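Local structure of peptidoglycan D,D-transpeptidase PbpA (3UN7) at residues Phe43-Tyr49 and Leu157-Asn161; Phe61-Tyr66 and Gln165-Trp169. The protein probably catalyses the transpeptidation that cross-links peptidoglycan in the mycobacterial cell wall, and takes part in regulating cell length. All coordinates share one frame; numbering follows the deposited sequence.

Contact 1: Phe43-Tyr49 and Leu157-Asn161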
loop_
_atom_site.group_PDB
_atom_site.type_symbol
_atom_site.label_atom_id
_atom_site.label_comp_id
_atom_site.label_asym_id
_atom_site.label_seq_id
_atom_site.Cartn_x
_atom_site.Cartn_y
_atom_site.Cartn_z
ATOM N N PHE A 43 31.138 20.845 4.950
ATOM C CA PHE A 43 30.662 19.489 5.144
ATOM C C PHE A 43 31.000 18.764 3.849
ATOM O O PHE A 43 30.445 19.062 2.793
ATOM C CB PHE A 43 29.156 19.503 5.386
ATOM C CG PHE A 43 28.738 20.401 6.515
ATOM C CD1 PHE A 43 28.264 21.687 6.263
ATOM C CD2 PHE A 43 28.814 19.957 7.832
ATOM C CE1 PHE A 43 27.861 22.528 7.317
ATOM C CE2 PHE A 43 28.420 20.781 8.894
ATOM C CZ PHE A 43 27.944 22.072 8.635
ATOM N N ARG A 44 31.937 17.836 3.932
ATOM C CA ARG A 44 32.579 17.291 2.742
ATOM C C ARG A 44 31.654 16.453 1.868
ATOM O O ARG A 44 31.676 16.551 0.631
ATOM C CB ARG A 44 33.749 16.426 3.174
ATOM C CG ARG A 44 34.346 15.623 2.051
ATOM C CD ARG A 44 35.583 16.314 1.522
ATOM N NE ARG A 44 36.144 15.549 0.427
ATOM C CZ ARG A 44 36.797 14.402 0.583
ATOM N NH1 ARG A 44 37.270 13.777 -0.485
ATOM N NH2 ARG A 44 36.976 13.875 1.790
ATOM N N PHE A 45 30.863 15.600 2.506
ATOM C CA PHE A 45 30.088 14.625 1.760
ATOM C C PHE A 45 28.700 15.138 1.382
ATOM O O PHE A 45 27.894 15.540 2.244
ATOM C CB PHE A 45 30.103 13.255 2.468
ATOM C CG PHE A 45 31.383 12.506 2.246
ATOM C CD1 PHE A 45 32.437 12.604 3.149
ATOM C CD2 PHE A 45 31.565 11.760 1.087
ATOM C CE1 PHE A 45 33.645 11.934 2.918
ATOM C CE2 PHE A 45 32.765 11.094 0.847
ATOM C CZ PHE A 45 33.806 11.187 1.758
ATOM N N LEU A 46 28.426 15.175 0.082
ATOM C CA LEU A 46 27.100 15.578 -0.365
ATOM C C LEU A 46 26.239 14.357 -0.679
ATOM O O LEU A 46 26.681 13.463 -1.390
ATOM C CB LEU A 46 27.170 16.508 -1.581
ATOM C CG LEU A 46 25.822 16.880 -2.227
ATOM C CD1 LEU A 46 25.093 17.917 -1.375
ATOM C CD2 LEU A 46 26.049 17.399 -3.646
ATOM N N ARG A 47 25.016 14.336 -0.148
ATOM C CA ARG A 47 24.094 13.224 -0.373
ATOM C C ARG A 47 23.426 13.409 -1.717
ATOM O O ARG A 47 22.942 14.514 -2.019
ATOM C CB ARG A 47 23.029 13.174 0.731
ATOM C CG ARG A 47 22.311 11.843 0.877
ATOM C CD ARG A 47 23.283 10.742 1.254
ATOM N NE ARG A 47 22.643 9.485 1.633
ATOM C CZ ARG A 47 23.282 8.317 1.704
ATOM N NH1 ARG A 47 24.573 8.241 1.396
ATOM N NH2 ARG A 47 22.633 7.214 2.101
ATOM N N VAL A 48 23.371 12.331 -2.504
ATOM C CA VAL A 48 22.812 12.370 -3.860
ATOM C C VAL A 48 21.724 11.305 -4.025
ATOM O O VAL A 48 21.896 10.169 -3.578
ATOM C CB VAL A 48 23.922 12.193 -4.930
ATOM C CG1 VAL A 48 23.337 12.246 -6.351
ATOM C CG2 VAL A 48 24.971 13.293 -4.781
ATOM N N TYR A 49 20.617 11.686 -4.658
ATOM C CA TYR A 49 19.475 10.795 -4.900
ATOM C C TYR A 49 19.283 10.789 -6.400
ATOM O O TYR A 49 18.699 11.737 -6.936
ATOM C CB TYR A 49 18.212 11.336 -4.193
ATOM C CG TYR A 49 18.416 11.470 -2.699
ATOM C CD1 TYR A 49 18.924 12.642 -2.143
ATOM C CD2 TYR A 49 18.134 10.401 -1.841
ATOM C CE1 TYR A 49 19.121 12.760 -0.758
ATOM C CE2 TYR A 49 18.358 10.501 -0.468
ATOM C CZ TYR A 49 18.846 11.675 0.062
ATOM O OH TYR A 49 19.034 11.763 1.419
ATOM N N LEU A 157 16.710 19.014 -0.167
ATOM C CA LEU A 157 16.957 19.032 1.275
ATOM C C LEU A 157 18.379 18.580 1.629
ATOM O O LEU A 157 18.876 18.886 2.705
ATOM C CB LEU A 157 15.858 18.243 2.009
ATOM C CG LEU A 157 14.518 18.974 1.784
ATOM C CD1 LEU A 157 13.329 18.279 2.438
ATOM C CD2 LEU A 157 14.597 20.414 2.275
ATOM N N ALA A 158 19.044 17.923 0.683
ATOM C CA ALA A 158 20.441 17.540 0.821
ATOM C C ALA A 158 21.408 18.665 0.382
ATOM O O ALA A 158 22.636 18.524 0.474
ATOM C CB ALA A 158 20.704 16.260 0.034
ATOM N N SER A 159 20.860 19.792 -0.061
ATOM C CA SER A 159 21.694 20.937 -0.397
ATOM C C SER A 159 22.482 21.417 0.813
ATOM O O SER A 159 21.999 21.384 1.937
ATOM C CB SER A 159 20.864 22.078 -0.949
ATOM O OG SER A 159 21.682 23.207 -1.169
ATOM N N HIS A 160 23.704 21.868 0.592
ATOM C CA HIS A 160 24.470 22.418 1.709
ATOM C C HIS A 160 24.213 23.895 1.900
ATOM O O HIS A 160 24.704 24.487 2.859
ATOM C CB HIS A 160 25.966 22.105 1.568
ATOM C CG HIS A 160 26.277 20.654 1.754
ATOM N ND1 HIS A 160 27.562 20.180 1.910
ATOM C CD2 HIS A 160 25.462 19.572 1.823
ATOM C CE1 HIS A 160 27.528 18.868 2.057
ATOM N NE2 HIS A 160 26.266 18.470 2.008
ATOM N N ASN A 161 23.427 24.481 1.004
ATOM C CA ASN A 161 23.007 25.868 1.149
ATOM C C ASN A 161 21.787 25.966 2.072
ATOM O O ASN A 161 20.733 25.394 1.781
ATOM C CB ASN A 161 22.735 26.494 -0.226
ATOM C CG ASN A 161 22.411 27.986 -0.145
ATOM O OD1 ASN A 161 21.275 28.360 0.090
ATOM N ND2 ASN A 161 23.410 28.836 -0.366
#
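His160 turns the edge of its imidazole to the backbone of Phe43 and Phe45, and Ala158 packs farther along strand 45-48. The polar part centres on the imidazole of His160. Its CG lies anti to the carbonyl carbon (chi1 -69°), and the ring is thereby pushed edge-on at the backbone of 43-45. Two carbonyl oxygens lie near the ring plane at that edge: Phe43 O comes within 3.0 Å of His160 CE1, and Phe45 O lies 3.4 Å from the same carbon. Together the two oxygens line the side of the ring that holds ND1, CE1 and NE2.

Apolar contacts surround this edge. Phe43 touches with its CB, 3.8 Å from His160 CE1, while its phenyl ring turns off the contact. Leu46 reaches in mainly with one branch. Its CG stands anti to the backbone N (chi1 174°), which brings CD1 to 3.6 Å from His160 CD2, and the same methyl sits 3.1 Å from Ala158 O, a short approach for a methyl carbon and an oxygen. Farther along, the methyl of Ala158 drops between backbone and ring: Ala158 CB is 3.5 Å from Arg47 O and 3.9 Å from Tyr49 CE1, meeting the phenol at its edge, near the ring plane. Of the Arg47 side chain CB alone comes close to Ala158, while its guanidinium bends off to a salt bridge with Glu72.

Within the loop, Ser159 OG accepts from the backbone N of Asn161 in an ST turn, and Asn161 then N-caps helix 162-174 through Val164 N. The contact therefore lays the linker between helices 154-157 and 162-174 against strand 45-48, an outermost strand of the mixed sheet, which pairs on with 31-38, while Tyr19 adds a steeply inclined ring beside His160.

Contact 2: Phe61-Tyr66 and Gln165-Trp169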
loop_
_atom_site.group_PDB
_atom_site.type_symbol
_atom_site.label_atom_id
_atom_site.label_comp_id
_atom_site.label_asym_id
_atom_site.label_seq_id
_atom_site.Cartn_x
_atom_site.Cartn_y
_atom_site.Cartn_z
ATOM N N PHE A 61 14.958 11.783 3.055
ATOM C CA PHE A 61 16.055 12.744 2.833
ATOM C C PHE A 61 17.049 12.751 3.975
ATOM O O PHE A 61 16.780 12.247 5.073
ATOM C CB PHE A 61 15.529 14.168 2.537
ATOM C CG PHE A 61 14.747 14.796 3.671
ATOM C CD1 PHE A 61 15.397 15.385 4.752
ATOM C CD2 PHE A 61 13.362 14.844 3.626
ATOM C CE1 PHE A 61 14.673 15.992 5.779
ATOM C CE2 PHE A 61 12.628 15.436 4.656
ATOM C CZ PHE A 61 13.282 16.012 5.729
ATOM N N TYR A 62 18.228 13.281 3.700
ATOM C CA TYR A 62 19.208 13.468 4.735
ATOM C C TYR A 62 19.700 14.898 4.567
ATOM O O TYR A 62 20.339 15.237 3.562
ATOM C CB TYR A 62 20.318 12.426 4.586
ATOM C CG TYR A 62 21.397 12.438 5.645
ATOM C CD1 TYR A 62 21.152 11.923 6.909
ATOM C CD2 TYR A 62 22.688 12.893 5.356
ATOM C CE1 TYR A 62 22.136 11.895 7.883
ATOM C CE2 TYR A 62 23.690 12.874 6.331
ATOM C CZ TYR A 62 23.404 12.367 7.596
ATOM O OH TYR A 62 24.369 12.324 8.592
ATOM N N SER A 63 19.378 15.728 5.553
ATOM C CA SER A 63 19.500 17.179 5.432
ATOM C C SER A 63 20.298 17.786 6.578
ATOM O O SER A 63 20.091 17.433 7.735
ATOM C CB SER A 63 18.096 17.800 5.401
ATOM O OG SER A 63 18.141 19.208 5.585
ATOM N N LEU A 64 21.197 18.711 6.247
ATOM C CA LEU A 64 21.939 19.448 7.265
ATOM C C LEU A 64 21.036 20.189 8.246
ATOM O O LEU A 64 21.273 20.177 9.462
ATOM C CB LEU A 64 22.891 20.439 6.613
ATOM C CG LEU A 64 24.180 19.900 6.030
ATOM C CD1 LEU A 64 24.879 21.010 5.271
ATOM C CD2 LEU A 64 25.065 19.373 7.150
ATOM N N ARG A 65 19.996 20.838 7.751
ATOM C CA ARG A 65 19.182 21.573 8.703
ATOM C C ARG A 65 17.872 20.901 9.112
ATOM O O ARG A 65 17.319 21.227 10.161
ATOM C CB ARG A 65 19.042 23.055 8.319
ATOM C CG ARG A 65 17.895 23.408 7.429
ATOM C CD ARG A 65 18.195 24.695 6.648
ATOM N NE ARG A 65 18.566 25.814 7.510
ATOM C CZ ARG A 65 17.703 26.664 8.061
ATOM N NH1 ARG A 65 16.402 26.534 7.851
ATOM N NH2 ARG A 65 18.146 27.643 8.826
ATOM N N TYR A 66 17.413 19.927 8.329
ATOM C CA TYR A 66 16.140 19.270 8.634
ATOM C C TYR A 66 16.231 17.806 9.074
ATOM O O TYR A 66 15.199 17.142 9.256
ATOM C CB TYR A 66 15.138 19.472 7.486
ATOM C CG TYR A 66 14.846 20.942 7.285
ATOM C CD1 TYR A 66 15.413 21.641 6.223
ATOM C CD2 TYR A 66 14.048 21.649 8.204
ATOM C CE1 TYR A 66 15.178 23.002 6.056
ATOM C CE2 TYR A 66 13.809 23.006 8.047
ATOM C CZ TYR A 66 14.369 23.677 6.970
ATOM O OH TYR A 66 14.160 25.026 6.810
ATOM N N GLN A 165 17.741 24.835 1.246
ATOM C CA GLN A 165 16.997 23.897 2.072
ATOM C C GLN A 165 15.731 24.551 2.632
ATOM O O GLN A 165 14.641 23.996 2.507
ATOM C CB GLN A 165 17.862 23.391 3.217
ATOM C CG GLN A 165 19.010 22.492 2.823
ATOM C CD GLN A 165 19.929 22.284 3.992
ATOM O OE1 GLN A 165 19.733 21.365 4.781
ATOM N NE2 GLN A 165 20.909 23.164 4.141
ATOM N N ALA A 166 15.874 25.727 3.247
ATOM C CA ALA A 166 14.735 26.421 3.877
ATOM C C ALA A 166 13.597 26.746 2.909
ATOM O O ALA A 166 12.418 26.635 3.267
ATOM C CB ALA A 166 15.203 27.681 4.609
ATOM N N GLN A 167 13.951 27.153 1.686
ATOM C CA GLN A 167 12.954 27.470 0.666
ATOM C C GLN A 167 12.223 26.223 0.183
ATOM O O GLN A 167 10.998 26.231 0.090
ATOM C CB GLN A 167 13.572 28.245 -0.500
ATOM C CG GLN A 167 13.616 29.750 -0.256
ATOM C CD GLN A 167 14.555 30.489 -1.200
ATOM O OE1 GLN A 167 15.076 29.909 -2.162
ATOM N NE2 GLN A 167 14.788 31.776 -0.920
ATOM N N ALA A 168 12.965 25.145 -0.087
ATOM C CA ALA A 168 12.346 23.848 -0.408
ATOM C C ALA A 168 11.414 23.386 0.704
ATOM O O ALA A 168 10.306 22.919 0.444
ATOM C CB ALA A 168 13.405 22.783 -0.684
ATOM N N TRP A 169 11.880 23.515 1.944
ATOM C CA TRP A 169 11.102 23.119 3.107
ATOM C C TRP A 169 9.758 23.863 3.169
ATOM O O TRP A 169 8.714 23.245 3.379
ATOM C CB TRP A 169 11.909 23.356 4.384
ATOM C CG TRP A 169 11.266 22.814 5.615
ATOM C CD1 TRP A 169 10.681 23.533 6.625
ATOM C CD2 TRP A 169 11.120 21.436 5.965
ATOM N NE1 TRP A 169 10.191 22.678 7.586
ATOM C CE2 TRP A 169 10.448 21.387 7.204
ATOM C CE3 TRP A 169 11.496 20.233 5.351
ATOM C CZ2 TRP A 169 10.151 20.181 7.846
ATOM C CZ3 TRP A 169 11.189 19.036 5.985
ATOM C CH2 TRP A 169 10.531 19.019 7.220
#
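Gln165 OE1 is gripped by two donors from the turn at 63-66, a worked example of one side-chain oxygen joining a helix to a turn. Ser63 OG donates to Gln165 OE1 at 2.8 Å in the carbonyl plane, whereas Arg65 N reaches Gln165 OE1 at 3.0 Å, tilted 23° from that plane. Ser63 OG in turn accepts from Tyr66 N (2.9 Å), an ST motif, so the hydroxyl both holds the turn and ties it to the helix. Beyond its CG the glutamine is extended, which carries the amide out to the turn.

The aromatic half pairs Tyr66 with Trp169 in an offset stack on the five-membered ring, centroids 3.9 Å apart and planes at 12°. With chi1 at -172°, the indole swings away from its backbone N and lies over the Tyr66 ring; CB of the same residue makes a CH-pi contact over this phenol. Arg65 CG lies against the opposite face of Tyr66, and Arg65 NH1 donates to Tyr66 OH nearly in the guanidinium plane, which probably helps to hold the phenol in place. Phe61 crosses the indole at about a right angle, Phe61 CZ 3.7 Å from Trp169 CZ3.

Helix 162-174 thus packs on the turn joining the two short antiparallel strands 62-63 and 67-68, with Phe61 reaching on to Pro154 and Leu157 of helix 154-157.

How the contacts relate
Contacts 1 and 2 are neighbours in one interface, their centres 10 Å apart, and their segments alternate along the chain. Both bring residues of the dimerisation domain against residues assigned by sequence to the transpeptidase domain, so helix 162-174 and the loop before it pack on the N-terminal part of the chain. The seam between them is polar: Tyr49 OH lies 2.9 Å from Tyr62 N, Ser159 O lies 3.0 Å from Gln165 NE2, and Leu157 O forms a weak hydrogen bond with Ser63 OG. Leu64 also touches Phe43. Both contacts lie away from Ser193, the probable acyl-ester nucleophile, and are structural packing between parts of the chain.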